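Local coordinates for folylpolyglutamate synthase/dihydrofolate synthase (Thermotoga maritima, PDB 1O5Z), which probably catalyses the ATP- and magnesium-dependent addition of glutamate to dihydropteroate and to tetrahydrofolylpolyglutamates in folate biosynthesis, at residues 71-75 / 98-102; 318-324 / 415-421; 254-260 / 280-284; 41-45 / 138-142. All blocks are in the same frame, centred on the assembly; numbering follows the deposited sequence.

Interaction 1 of 4, residues 71-75 / 98-102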
loop_
_atom_site.group_PDB
_atom_site.type_symbol
_atom_site.label_atom_id
_atom_site.label_comp_id
_atom_site.label_asym_id
_atom_site.label_seq_id
_atom_site.Cartn_x
_atom_site.Cartn_y
_atom_site.Cartn_z
ATOM N N SER A 71 7.308 -3.221 -9.238
ATOM C CA SER A 71 8.346 -2.190 -9.382
ATOM C C SER A 71 9.665 -2.756 -9.056
ATOM O O SER A 71 10.584 -2.478 -9.718
ATOM C CB SER A 71 8.160 -0.978 -8.449
ATOM O OG SER A 71 6.818 -0.537 -8.549
ATOM N N ASN A 72 9.762 -3.439 -7.930
ATOM C CA ASN A 72 11.022 -3.986 -7.480
ATOM C C ASN A 72 11.667 -4.927 -8.465
ATOM O O ASN A 72 12.877 -4.857 -8.666
ATOM C CB ASN A 72 10.876 -4.606 -6.093
ATOM C CG ASN A 72 11.179 -3.580 -5.030
ATOM O OD1 ASN A 72 12.300 -3.047 -5.016
ATOM N ND2 ASN A 72 10.198 -3.224 -4.218
ATOM N N ILE A 73 10.860 -5.732 -9.139
ATOM C CA ILE A 73 11.401 -6.663 -10.120
ATOM C C ILE A 73 11.959 -5.914 -11.356
ATOM O O ILE A 73 13.038 -6.229 -11.869
ATOM C CB ILE A 73 10.340 -7.673 -10.541
ATOM C CG1 ILE A 73 10.038 -8.627 -9.382
ATOM C CG2 ILE A 73 10.811 -8.482 -11.786
ATOM C CD1 ILE A 73 8.799 -9.498 -9.633
ATOM N N LEU A 74 11.200 -4.918 -11.820
ATOM C CA LEU A 74 11.624 -4.135 -12.957
ATOM C C LEU A 74 12.808 -3.270 -12.646
ATOM O O LEU A 74 13.686 -3.106 -13.486
ATOM C CB LEU A 74 10.489 -3.242 -13.415
ATOM C CG LEU A 74 9.257 -3.939 -14.011
ATOM C CD1 LEU A 74 8.119 -2.927 -14.069
ATOM C CD2 LEU A 74 9.543 -4.472 -15.403
ATOM N N VAL A 75 12.848 -2.723 -11.440
ATOM C CA VAL A 75 14.049 -1.988 -10.988
ATOM C C VAL A 75 15.291 -2.907 -10.982
ATOM O O VAL A 75 16.322 -2.506 -11.456
ATOM C CB VAL A 75 13.849 -1.313 -9.625
ATOM C CG1 VAL A 75 15.216 -0.880 -8.995
ATOM C CG2 VAL A 75 12.933 -0.113 -9.800
ATOM N N LEU A 98 11.299 6.810 -7.585
ATOM C CA LEU A 98 12.126 6.574 -8.751
ATOM C C LEU A 98 13.075 5.449 -8.342
ATOM O O LEU A 98 13.863 5.582 -7.394
ATOM C CB LEU A 98 12.933 7.811 -9.110
ATOM C CG LEU A 98 13.889 7.745 -10.299
ATOM C CD1 LEU A 98 13.164 7.424 -11.587
ATOM C CD2 LEU A 98 14.586 9.100 -10.368
ATOM N N ASN A 99 12.917 4.331 -9.033
ATOM C CA ASN A 99 13.714 3.174 -8.802
ATOM C C ASN A 99 13.593 2.820 -7.340
ATOM O O ASN A 99 14.534 2.421 -6.706
ATOM C CB ASN A 99 15.142 3.439 -9.260
ATOM C CG ASN A 99 15.219 3.705 -10.778
ATOM O OD1 ASN A 99 14.379 3.218 -11.509
ATOM N ND2 ASN A 99 16.255 4.417 -11.237
ATOM N N GLU A 100 12.381 2.997 -6.832
ATOM C CA GLU A 100 12.012 2.635 -5.473
ATOM C C GLU A 100 12.706 3.465 -4.389
ATOM O O GLU A 100 12.726 3.100 -3.235
ATOM C CB GLU A 100 12.144 1.118 -5.302
ATOM C CG GLU A 100 10.945 0.367 -5.903
ATOM C CD GLU A 100 9.658 0.705 -5.210
ATOM O OE1 GLU A 100 9.648 0.772 -3.944
ATOM O OE2 GLU A 100 8.645 0.880 -5.897
ATOM N N GLU A 101 13.233 4.619 -4.759
ATOM C CA GLU A 101 13.699 5.575 -3.796
ATOM C C GLU A 101 12.634 6.660 -3.701
ATOM O O GLU A 101 12.136 7.080 -4.696
ATOM C CB GLU A 101 15.025 6.161 -4.234
ATOM C CG GLU A 101 16.223 5.268 -3.982
ATOM C CD GLU A 101 16.374 4.905 -2.493
ATOM O OE1 GLU A 101 16.819 5.798 -1.687
ATOM O OE2 GLU A 101 16.041 3.735 -2.125
ATOM N N TYR A 102 12.296 7.113 -2.493
ATOM C CA TYR A 102 11.286 8.164 -2.320
ATOM C C TYR A 102 11.746 9.470 -2.989
ATOM O O TYR A 102 12.879 9.891 -2.883
ATOM C CB TYR A 102 10.994 8.473 -0.852
ATOM C CG TYR A 102 10.583 7.320 0.038
ATOM C CD1 TYR A 102 10.551 7.482 1.422
ATOM C CD2 TYR A 102 10.230 6.062 -0.490
ATOM C CE1 TYR A 102 10.212 6.411 2.262
ATOM C CE2 TYR A 102 9.871 5.013 0.333
ATOM C CZ TYR A 102 9.855 5.178 1.690
ATOM O OH TYR A 102 9.497 4.097 2.471
HETATM O O HOH W 1 10.611 -1.384 -2.231
#

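Interaction 2 of 4, residues 318-324 / 415-421. With SO4 (sulfate ion), chain D.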
loop_
_atom_site.group_PDB
_atom_site.type_symbol
_atom_site.label_atom_id
_atom_site.label_comp_id
_atom_site.label_asym_id
_atom_site.label_seq_id
_atom_site.Cartn_x
_atom_site.Cartn_y
_atom_site.Cartn_z
ATOM N N TYR A 318 9.908 -6.563 16.162
ATOM C CA TYR A 318 8.695 -5.771 16.138
ATOM C C TYR A 318 7.800 -6.246 15.019
ATOM O O TYR A 318 8.240 -6.387 13.901
ATOM C CB TYR A 318 9.038 -4.321 15.887
ATOM C CG TYR A 318 9.799 -3.748 17.016
ATOM C CD1 TYR A 318 11.183 -3.740 17.011
ATOM C CD2 TYR A 318 9.137 -3.239 18.096
ATOM C CE1 TYR A 318 11.881 -3.245 18.074
ATOM C CE2 TYR A 318 9.819 -2.728 19.177
ATOM C CZ TYR A 318 11.182 -2.724 19.161
ATOM O OH TYR A 318 11.832 -2.237 20.256
ATOM N N ILE A 319 6.538 -6.494 15.334
ATOM C CA ILE A 319 5.546 -6.808 14.330
ATOM C C ILE A 319 4.737 -5.530 14.160
ATOM O O ILE A 319 3.965 -5.168 15.025
ATOM C CB ILE A 319 4.683 -8.004 14.757
ATOM C CG1 ILE A 319 5.573 -9.235 15.006
ATOM C CG2 ILE A 319 3.681 -8.349 13.649
ATOM C CD1 ILE A 319 6.107 -9.440 16.432
ATOM N N LEU A 320 4.984 -4.836 13.052
ATOM C CA LEU A 320 4.330 -3.583 12.765
ATOM C C LEU A 320 3.172 -3.928 11.868
ATOM O O LEU A 320 3.355 -4.377 10.745
ATOM C CB LEU A 320 5.287 -2.604 12.061
ATOM C CG LEU A 320 6.625 -2.352 12.814
ATOM C CD1 LEU A 320 7.631 -1.554 11.981
ATOM C CD2 LEU A 320 6.383 -1.720 14.143
ATOM N N ASP A 321 1.963 -3.726 12.373
ATOM C CA ASP A 321 0.807 -3.937 11.570
ATOM C C ASP A 321 -0.216 -2.889 11.854
ATOM O O ASP A 321 -0.673 -2.754 12.995
ATOM C CB ASP A 321 0.233 -5.316 11.834
ATOM C CG ASP A 321 -0.796 -5.717 10.795
ATOM O OD1 ASP A 321 -0.490 -6.645 10.001
ATOM O OD2 ASP A 321 -1.932 -5.171 10.701
ATOM N N GLY A 322 -0.616 -2.186 10.807
ATOM C CA GLY A 322 -1.554 -1.103 10.935
ATOM C C GLY A 322 -3.009 -1.479 11.138
ATOM O O GLY A 322 -3.846 -0.577 11.087
ATOM N N ALA A 323 -3.325 -2.783 11.292
ATOM C CA ALA A 323 -4.673 -3.261 11.595
ATOM C C ALA A 323 -5.375 -2.243 12.482
ATOM O O ALA A 323 -4.779 -1.795 13.467
ATOM C CB ALA A 323 -4.610 -4.613 12.317
ATOM N N HIS A 324 -6.582 -1.835 12.086
ATOM C CA HIS A 324 -7.417 -0.886 12.843
ATOM C C HIS A 324 -8.915 -1.216 12.673
ATOM O O HIS A 324 -9.779 -0.369 12.931
ATOM C CB HIS A 324 -7.139 0.559 12.400
ATOM C CG HIS A 324 -7.309 0.764 10.933
ATOM N ND1 HIS A 324 -6.253 0.694 10.049
ATOM C CD2 HIS A 324 -8.418 0.932 10.179
ATOM C CE1 HIS A 324 -6.702 0.859 8.816
ATOM N NE2 HIS A 324 -8.011 1.011 8.868
ATOM N N THR A 415 7.359 -7.729 19.961
ATOM C CA THR A 415 6.332 -6.732 20.270
ATOM C C THR A 415 5.517 -6.426 19.041
ATOM O O THR A 415 6.078 -6.075 18.006
ATOM C CB THR A 415 6.978 -5.460 20.769
ATOM O OG1 THR A 415 7.615 -5.717 22.014
ATOM C CG2 THR A 415 5.933 -4.402 21.113
ATOM N N VAL A 416 4.196 -6.550 19.171
ATOM C CA VAL A 416 3.237 -6.230 18.142
ATOM C C VAL A 416 2.773 -4.795 18.391
ATOM O O VAL A 416 2.224 -4.494 19.427
ATOM C CB VAL A 416 2.017 -7.174 18.179
ATOM C CG1 VAL A 416 0.957 -6.706 17.175
ATOM C CG2 VAL A 416 2.422 -8.626 17.921
ATOM N N VAL A 417 3.019 -3.916 17.418
ATOM C CA VAL A 417 2.576 -2.542 17.461
ATOM C C VAL A 417 1.419 -2.391 16.457
ATOM O O VAL A 417 1.590 -2.514 15.253
ATOM C CB VAL A 417 3.752 -1.579 17.122
ATOM C CG1 VAL A 417 3.292 -0.132 17.175
ATOM C CG2 VAL A 417 4.906 -1.786 18.080
ATOM N N THR A 418 0.237 -2.088 16.961
ATOM C CA THR A 418 -0.933 -2.087 16.134
ATOM C C THR A 418 -2.060 -1.208 16.703
ATOM O O THR A 418 -1.937 -0.633 17.754
ATOM C CB THR A 418 -1.370 -3.595 15.949
ATOM O OG1 THR A 418 -2.377 -3.674 14.960
ATOM C CG2 THR A 418 -2.031 -4.209 17.174
ATOM N N GLY A 419 -3.160 -1.109 15.978
ATOM C CA GLY A 419 -4.331 -0.351 16.420
ATOM C C GLY A 419 -4.650 0.816 15.525
ATOM O O GLY A 419 -5.797 1.225 15.436
ATOM N N SER A 420 -3.627 1.326 14.845
ATOM C CA SER A 420 -3.664 2.623 14.181
ATOM C C SER A 420 -2.497 2.713 13.228
ATOM O O SER A 420 -1.392 2.413 13.612
ATOM C CB SER A 420 -3.528 3.729 15.221
ATOM O OG SER A 420 -3.162 4.971 14.651
ATOM N N LEU A 421 -2.767 3.102 11.984
ATOM C CA LEU A 421 -1.752 3.403 10.977
ATOM C C LEU A 421 -0.847 4.569 11.347
ATOM O O LEU A 421 0.342 4.521 11.102
ATOM C CB LEU A 421 -2.446 3.715 9.670
ATOM C CG LEU A 421 -3.052 2.466 9.003
ATOM C CD1 LEU A 421 -3.888 2.822 7.818
ATOM C CD2 LEU A 421 -1.931 1.545 8.545
HETATM S S SO4 D . -5.657 5.308 12.076
HETATM O O1 SO4 D . -5.782 5.281 13.518
HETATM O O2 SO4 D . -6.750 6.055 11.475
HETATM O O3 SO4 D . -4.439 5.995 11.699
HETATM O O4 SO4 D . -5.633 3.917 11.615
#

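Interaction 3 of 4, residues 254-260 / 280-284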
loop_
_atom_site.group_PDB
_atom_site.type_symbol
_atom_site.label_atom_id
_atom_site.label_comp_id
_atom_site.label_asym_id
_atom_site.label_seq_id
_atom_site.Cartn_x
_atom_site.Cartn_y
_atom_site.Cartn_z
ATOM N N TYR A 254 6.095 -20.943 -8.546
ATOM C CA TYR A 254 5.139 -20.220 -9.387
ATOM C C TYR A 254 4.948 -20.975 -10.707
ATOM O O TYR A 254 5.928 -21.470 -11.254
ATOM C CB TYR A 254 5.659 -18.809 -9.671
ATOM C CG TYR A 254 4.858 -18.066 -10.732
ATOM C CD1 TYR A 254 3.680 -17.387 -10.405
ATOM C CD2 TYR A 254 5.275 -18.051 -12.061
ATOM C CE1 TYR A 254 2.941 -16.694 -11.390
ATOM C CE2 TYR A 254 4.559 -17.383 -13.041
ATOM C CZ TYR A 254 3.389 -16.710 -12.705
ATOM O OH TYR A 254 2.690 -16.064 -13.686
ATOM N N CYS A 255 3.708 -21.065 -11.201
ATOM C CA CYS A 255 3.391 -21.600 -12.538
ATOM C C CYS A 255 2.589 -20.600 -13.344
ATOM O O CYS A 255 1.435 -20.374 -13.045
ATOM C CB CYS A 255 2.535 -22.860 -12.435
ATOM S SG CYS A 255 3.299 -24.235 -11.562
ATOM N N GLY A 256 3.177 -20.008 -14.368
ATOM C CA GLY A 256 2.432 -19.132 -15.279
ATOM C C GLY A 256 2.911 -19.464 -16.668
ATOM O O GLY A 256 3.048 -20.622 -16.956
ATOM N N GLU A 257 3.193 -18.474 -17.523
ATOM C CA GLU A 257 3.939 -18.743 -18.757
ATOM C C GLU A 257 5.212 -19.445 -18.361
ATOM O O GLU A 257 5.518 -20.503 -18.873
ATOM C CB GLU A 257 4.310 -17.465 -19.483
ATOM C CG GLU A 257 3.190 -16.853 -20.306
ATOM C CD GLU A 257 3.700 -15.889 -21.401
ATOM O OE1 GLU A 257 3.835 -16.347 -22.573
ATOM O OE2 GLU A 257 3.958 -14.683 -21.107
ATOM N N ASN A 258 5.936 -18.836 -17.434
ATOM C CA ASN A 258 7.114 -19.421 -16.839
ATOM C C ASN A 258 6.796 -20.124 -15.546
ATOM O O ASN A 258 5.790 -19.858 -14.881
ATOM C CB ASN A 258 8.152 -18.360 -16.515
ATOM C CG ASN A 258 8.485 -17.505 -17.704
ATOM O OD1 ASN A 258 8.572 -18.000 -18.819
ATOM N ND2 ASN A 258 8.622 -16.197 -17.483
ATOM N N THR A 259 7.720 -20.998 -15.186
ATOM C CA THR A 259 7.668 -21.759 -13.969
ATOM C C THR A 259 8.947 -21.493 -13.197
ATOM O O THR A 259 10.033 -21.447 -13.765
ATOM C CB THR A 259 7.481 -23.230 -14.320
ATOM O OG1 THR A 259 6.100 -23.434 -14.647
ATOM C CG2 THR A 259 7.748 -24.150 -13.115
ATOM N N PHE A 260 8.789 -21.253 -11.903
ATOM C CA PHE A 260 9.898 -20.985 -11.017
ATOM C C PHE A 260 9.665 -21.819 -9.768
ATOM O O PHE A 260 8.522 -21.992 -9.327
ATOM C CB PHE A 260 9.961 -19.509 -10.679
ATOM C CG PHE A 260 10.148 -18.624 -11.877
ATOM C CD1 PHE A 260 9.150 -17.744 -12.277
ATOM C CD2 PHE A 260 11.339 -18.673 -12.618
ATOM C CE1 PHE A 260 9.339 -16.912 -13.401
ATOM C CE2 PHE A 260 11.541 -17.846 -13.745
ATOM C CZ PHE A 260 10.538 -16.975 -14.138
ATOM N N LEU A 280 3.877 -11.637 -10.815
ATOM C CA LEU A 280 4.606 -12.323 -11.859
ATOM C C LEU A 280 3.719 -12.494 -13.071
ATOM O O LEU A 280 4.166 -12.263 -14.197
ATOM C CB LEU A 280 5.146 -13.678 -11.372
ATOM C CG LEU A 280 6.143 -13.655 -10.179
ATOM C CD1 LEU A 280 6.798 -15.037 -9.916
ATOM C CD2 LEU A 280 7.201 -12.647 -10.397
ATOM N N LYS A 281 2.459 -12.889 -12.864
ATOM C CA LYS A 281 1.506 -12.876 -13.993
ATOM C C LYS A 281 1.367 -11.479 -14.585
ATOM O O LYS A 281 1.383 -11.321 -15.779
ATOM C CB LYS A 281 0.140 -13.434 -13.615
ATOM C CG LYS A 281 -0.850 -13.778 -14.809
ATOM C CD LYS A 281 -0.262 -13.888 -16.261
ATOM C CE LYS A 281 0.228 -15.215 -16.618
ATOM N NZ LYS A 281 1.096 -15.168 -17.860
ATOM N N THR A 282 1.259 -10.454 -13.758
ATOM C CA THR A 282 1.127 -9.139 -14.279
ATOM C C THR A 282 2.275 -8.876 -15.241
ATOM O O THR A 282 2.074 -8.440 -16.359
ATOM C CB THR A 282 1.114 -8.175 -13.130
ATOM O OG1 THR A 282 -0.129 -8.322 -12.394
ATOM C CG2 THR A 282 1.151 -6.698 -13.641
ATOM N N LEU A 283 3.473 -9.252 -14.814
ATOM C CA LEU A 283 4.713 -9.045 -15.565
ATOM C C LEU A 283 4.794 -9.924 -16.824
ATOM O O LEU A 283 5.215 -9.446 -17.898
ATOM C CB LEU A 283 5.936 -9.269 -14.646
ATOM C CG LEU A 283 6.228 -8.103 -13.663
ATOM C CD1 LEU A 283 7.321 -8.398 -12.655
ATOM C CD2 LEU A 283 6.572 -6.863 -14.397
ATOM N N GLU A 284 4.387 -11.181 -16.715
ATOM C CA GLU A 284 4.276 -12.027 -17.914
ATOM C C GLU A 284 3.339 -11.431 -18.975
ATOM O O GLU A 284 3.698 -11.321 -20.155
ATOM C CB GLU A 284 3.803 -13.430 -17.543
ATOM C CG GLU A 284 4.805 -14.222 -16.697
ATOM C CD GLU A 284 4.338 -15.623 -16.371
ATOM O OE1 GLU A 284 3.121 -15.920 -16.429
ATOM O OE2 GLU A 284 5.202 -16.450 -16.071
HETATM O O HOH W 2 0.980 -14.055 -20.375
HETATM O O HOH W 3 5.866 -12.571 -21.233
#

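Interaction 4 of 4, residues 41-45 / 138-142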
loop_
_atom_site.group_PDB
_atom_site.type_symbol
_atom_site.label_atom_id
_atom_site.label_comp_id
_atom_site.label_asym_id
_atom_site.label_seq_id
_atom_site.Cartn_x
_atom_site.Cartn_y
_atom_site.Cartn_z
ATOM N N LEU A 41 -6.151 18.730 -15.624
ATOM C CA LEU A 41 -4.860 19.043 -15.002
ATOM C C LEU A 41 -3.698 18.491 -15.820
ATOM O O LEU A 41 -2.804 19.232 -16.216
ATOM C CB LEU A 41 -4.801 18.484 -13.579
ATOM C CG LEU A 41 -3.542 18.625 -12.728
ATOM C CD1 LEU A 41 -3.068 20.066 -12.712
ATOM C CD2 LEU A 41 -3.794 18.127 -11.317
ATOM N N LEU A 42 -3.746 17.203 -16.119
ATOM C CA LEU A 42 -2.713 16.580 -16.906
ATOM C C LEU A 42 -2.542 17.198 -18.307
ATOM O O LEU A 42 -1.420 17.375 -18.788
ATOM C CB LEU A 42 -2.975 15.069 -16.994
ATOM C CG LEU A 42 -2.718 14.284 -15.700
ATOM C CD1 LEU A 42 -3.196 12.845 -15.820
ATOM C CD2 LEU A 42 -1.255 14.281 -15.419
ATOM N N SER A 43 -3.654 17.527 -18.955
ATOM C CA SER A 43 -3.612 18.174 -20.237
ATOM C C SER A 43 -2.847 19.485 -20.179
ATOM O O SER A 43 -2.087 19.779 -21.056
ATOM C CB SER A 43 -5.013 18.500 -20.697
ATOM O OG SER A 43 -4.978 19.086 -21.974
ATOM N N LYS A 44 -3.098 20.280 -19.154
ATOM C CA LYS A 44 -2.445 21.560 -18.990
ATOM C C LYS A 44 -0.956 21.360 -18.643
ATOM O O LYS A 44 -0.171 22.248 -18.888
ATOM C CB LYS A 44 -3.167 22.380 -17.902
ATOM C CG LYS A 44 -4.595 22.806 -18.298
ATOM C CD LYS A 44 -4.946 24.208 -17.745
ATOM C CE LYS A 44 -6.129 24.849 -18.435
ATOM N NZ LYS A 44 -5.840 25.765 -19.627
ATOM N N LEU A 45 -0.582 20.190 -18.109
ATOM C CA LEU A 45 0.808 19.854 -17.838
ATOM C C LEU A 45 1.498 19.153 -18.998
ATOM O O LEU A 45 2.636 18.727 -18.875
ATOM C CB LEU A 45 0.916 18.962 -16.581
ATOM C CG LEU A 45 0.404 19.616 -15.287
ATOM C CD1 LEU A 45 0.281 18.588 -14.167
ATOM C CD2 LEU A 45 1.249 20.804 -14.834
ATOM N N ALA A 138 -1.085 13.725 -10.313
ATOM C CA ALA A 138 -0.533 14.499 -11.410
ATOM C C ALA A 138 0.937 14.843 -11.134
ATOM O O ALA A 138 1.778 14.896 -12.066
ATOM C CB ALA A 138 -1.373 15.745 -11.625
ATOM N N MET A 139 1.230 15.120 -9.859
ATOM C CA MET A 139 2.599 15.310 -9.434
ATOM C C MET A 139 3.456 14.098 -9.760
ATOM O O MET A 139 4.529 14.230 -10.288
ATOM C CB MET A 139 2.659 15.514 -7.945
ATOM C CG MET A 139 2.210 16.883 -7.462
ATOM S SD MET A 139 2.474 17.067 -5.642
ATOM C CE MET A 139 4.081 16.200 -5.458
ATOM N N ALA A 140 2.978 12.900 -9.423
ATOM C CA ALA A 140 3.706 11.702 -9.763
ATOM C C ALA A 140 3.894 11.592 -11.251
ATOM O O ALA A 140 4.989 11.385 -11.704
ATOM C CB ALA A 140 2.993 10.514 -9.236
ATOM N N PHE A 141 2.824 11.753 -12.021
ATOM C CA PHE A 141 2.916 11.642 -13.484
ATOM C C PHE A 141 3.920 12.600 -14.073
ATOM O O PHE A 141 4.676 12.254 -14.966
ATOM C CB PHE A 141 1.579 11.894 -14.154
ATOM C CG PHE A 141 0.631 10.742 -14.098
ATOM C CD1 PHE A 141 -0.694 10.952 -13.751
ATOM C CD2 PHE A 141 1.028 9.458 -14.468
ATOM C CE1 PHE A 141 -1.625 9.869 -13.686
ATOM C CE2 PHE A 141 0.111 8.404 -14.443
ATOM C CZ PHE A 141 -1.230 8.622 -14.054
ATOM N N LEU A 142 3.900 13.821 -13.580
ATOM C CA LEU A 142 4.820 14.856 -14.051
ATOM C C LEU A 142 6.264 14.491 -13.675
ATOM O O LEU A 142 7.185 14.601 -14.463
ATOM C CB LEU A 142 4.426 16.193 -13.398
ATOM C CG LEU A 142 5.165 17.413 -13.904
ATOM C CD1 LEU A 142 5.129 17.436 -15.390
ATOM C CD2 LEU A 142 4.616 18.720 -13.306
#

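Interaction 1 of 4, residues 71-75 / 98-102
Val-75 and Asn-99 make the main apolar touch between helix 63-77 and the turn that follows strand 96-98. The CG2 methyl of Val-75 lies 3.5 Å from Asn-99 CA. Chi1 of 165° turns CG1 anti to the backbone N and swings CG2 onto the backbone of the turn. Val-75 CG2 also comes within 4.4 Å of Glu-100 CG. One turn earlier on the helix, Asn-72 crosses Glu-100 at about a right angle, with its OD1 3.8 Å from Glu-100 CG. The amide and carboxylate planes stand 48° apart.

No direct hydrogen bond spans the two segments. The polar link is a water that accepts from Asn-72 ND2 at 2.7 Å and donates to Glu-100 OE1 at 2.9 Å. The Glu-100 chain is bent at chi2 (-63°), which turns the carboxylate toward Ser-71. Glu-100 OE2 sits 3.2 Å from Ser-71 CB, a close approach without a bond. The firmer partners of this carboxylate lie elsewhere: Tyr-85 and Ser-83 hydrogen-bond OE2, and Arg-97 forms a salt bridge with OE1. Ser-71 OG in turn bonds to Ala-67 O. With an alanine in place of Glu-100, Arg-97 would probably lose its ion-pair mate and the water its acceptor.

Asn-99 and Glu-100, both in left-handed backbone conformation, are the central residues of a type I' turn. Its closing bond runs from Glu-101 N to Leu-98 O, 2.9 Å. This is a tight two-residue beta hairpin at the edge of the central sheet, docked on the helix that follows the P-loop of the Mur ligase middle domain.

Interaction 2 of 4, residues 318-324 / 415-421
The Tyr-318 ring has Val-417 CG2 at its edge, 4.5 Å from Tyr-318 CD2, while Thr-415 CB approaches it obliquely. Tyr-318 and Thr-415 lie side by side and point the same way. The His-324 ring is approached obliquely by Leu-421, whose CD1 is 3.6 Å from His-324 CE1, and by a sulfate oxygen.

The two segments form a parallel strand pair inside the mixed sheet of the Mur ligase C-terminal domain. Ile-319 N donates to Thr-415 O, Val-417 N to Ile-319 O, and Asp-321 N to Val-417 O. The last bond is nearly straight, with 172° at the hydrogen. Leu-320 and Val-417 share a face with Tyr-318, and helix 421-433 covers it. Val-416 points to the other face, against helix 326-339.

Beyond Val-417 the regular pairing ends. Thr-418 OG1 sits anti to the backbone N (chi1 -170°) and donates to Asp-321 O at 2.8 Å. Gly-419 N donates only weakly to Ala-323 O. Asp-321 OD2 accepts from Ala-323 N with its anti lone pair, an Asx turn. A CB on Gly-322 would collide with Leu-421 CD2.

The sulfate, probably from the crystallisation liquor, sits at the N-terminus of helix 421-433. Leu-421 N and Phe-422 N bond to it, as expected of an anion there. Ser-420 is the N-cap: Ser-420 OG accepts from the backbone N of Leu-423 and donates to sulfate O1 at 2.9 Å. The imidazole is steadied by its own loop: His-324 ND1 donates to Gly-322 O at 2.9 Å, with the oxygen 18° out of the imidazole plane.

Interaction 3 of 4, residues 254-260 / 280-284
Tyr-254 and Glu-284 meet in the tight part of this contact, where a beta hairpin presses on helix 271-286. Leu-280 lies over one face of the tyrosine ring. Leu-280 CB stands 3.9 Å from the Tyr-254 ring centroid, a CH-pi contact, and Leu-280 CD1 is 3.7 Å from Tyr-254 CG. Tyr-254 OH donates to Glu-284 OE1 at 2.8 Å, coming from well above the carboxylate plane.

Glu-284 OE1 also accepts from Glu-257 N and, within the helix, from Lys-281 NZ in a salt bridge of 2.6 Å. Asn-258 N donates to Glu-284 OE2 at 2.8 Å. Four donors thus hold one carboxylate and fix its rotation. They would probably also stabilise its negative charge. The Glu-284 chain is extended beyond CG, which carries the carboxylate across to the hairpin loop. Gly-256 passes so close that a CB there would clash with Tyr-254 OH and Glu-284 OE1.

The solvent side is looser. Glu-257 OE2 stays 4.4 Å from Lys-281 NZ, beyond a salt bridge. One water links these two groups, weakly at the glutamate end. A second water donates to both Glu-257 OE2 and Glu-284 O.

The hairpin joins strands 250-255 and 259-265 of the three-stranded antiparallel sheet. Tyr-254 also touches Val-240 on the neighbouring strand 239-244. Phe-260 and Leu-280 both reach Ile-295 of helix 292-301, while Leu-280 touches Ile-73 of helix 63-77.

Interaction 4 of 4, residues 41-45 / 138-142
Leu-42 reaches Phe-141 with its CG anti to its own carbonyl carbon (chi1 -72°) and an extended second torsion (chi2 172°). These torsions bring both methyls of Leu-42 up to the ring, CD1 and CD2 each 3.8 Å from Phe-141 CD1. The two side chains cross at about a right angle. Leu-41 is turned differently, with CG anti to the backbone N (chi1 178°). Leu-41 CD2 comes to 3.4 Å from Ala-138 CB, tighter than usual for two carbons.

Ala-138 is the shared contact point. Ala-138 CB also meets Leu-42 CD2 at 4.1 Å and Leu-45 CD1 at 4.2 Å. One turn further along the helix, Leu-45 CD2 meets Leu-142 CD2, also at 4.2 Å. The contact is wholly apolar. A serine at Leu-42 lacks both methyls, which would probably open a gap beside the Phe-141 ring and leave the Ala-138 methyl less closely surrounded.

The end of helix 36-44 thus packs on helix 132-146. Helix 105-122 joins them, touching Leu-41, Leu-45 and Leu-142. Met-139 faces away from helix 36-44 and reaches Ile-96 of strand 96-98.

Along the chain, interaction 1 is nested inside the loop closed by interaction 4. Interaction 3 follows, then interaction 2. Interactions 1 and 3 lie with their centres about 20 Å apart and touch directly: Ile-73 and Leu-74 of helix 63-77 pack on Leu-280 and Leu-283 of helix 271-286. Interaction 4 has its centre about 21 Å from that of interaction 1, and strand 96-98, next to the hairpin turn, also meets helix 132-146. Interaction 2 stands apart in the glutamate ligase domain, its centre about 26 Å from that of interaction 1 and 35 Å from that of interaction 4. The set thus samples both the nucleotide-binding fold and the C-terminal domain of a Mur-type ligase.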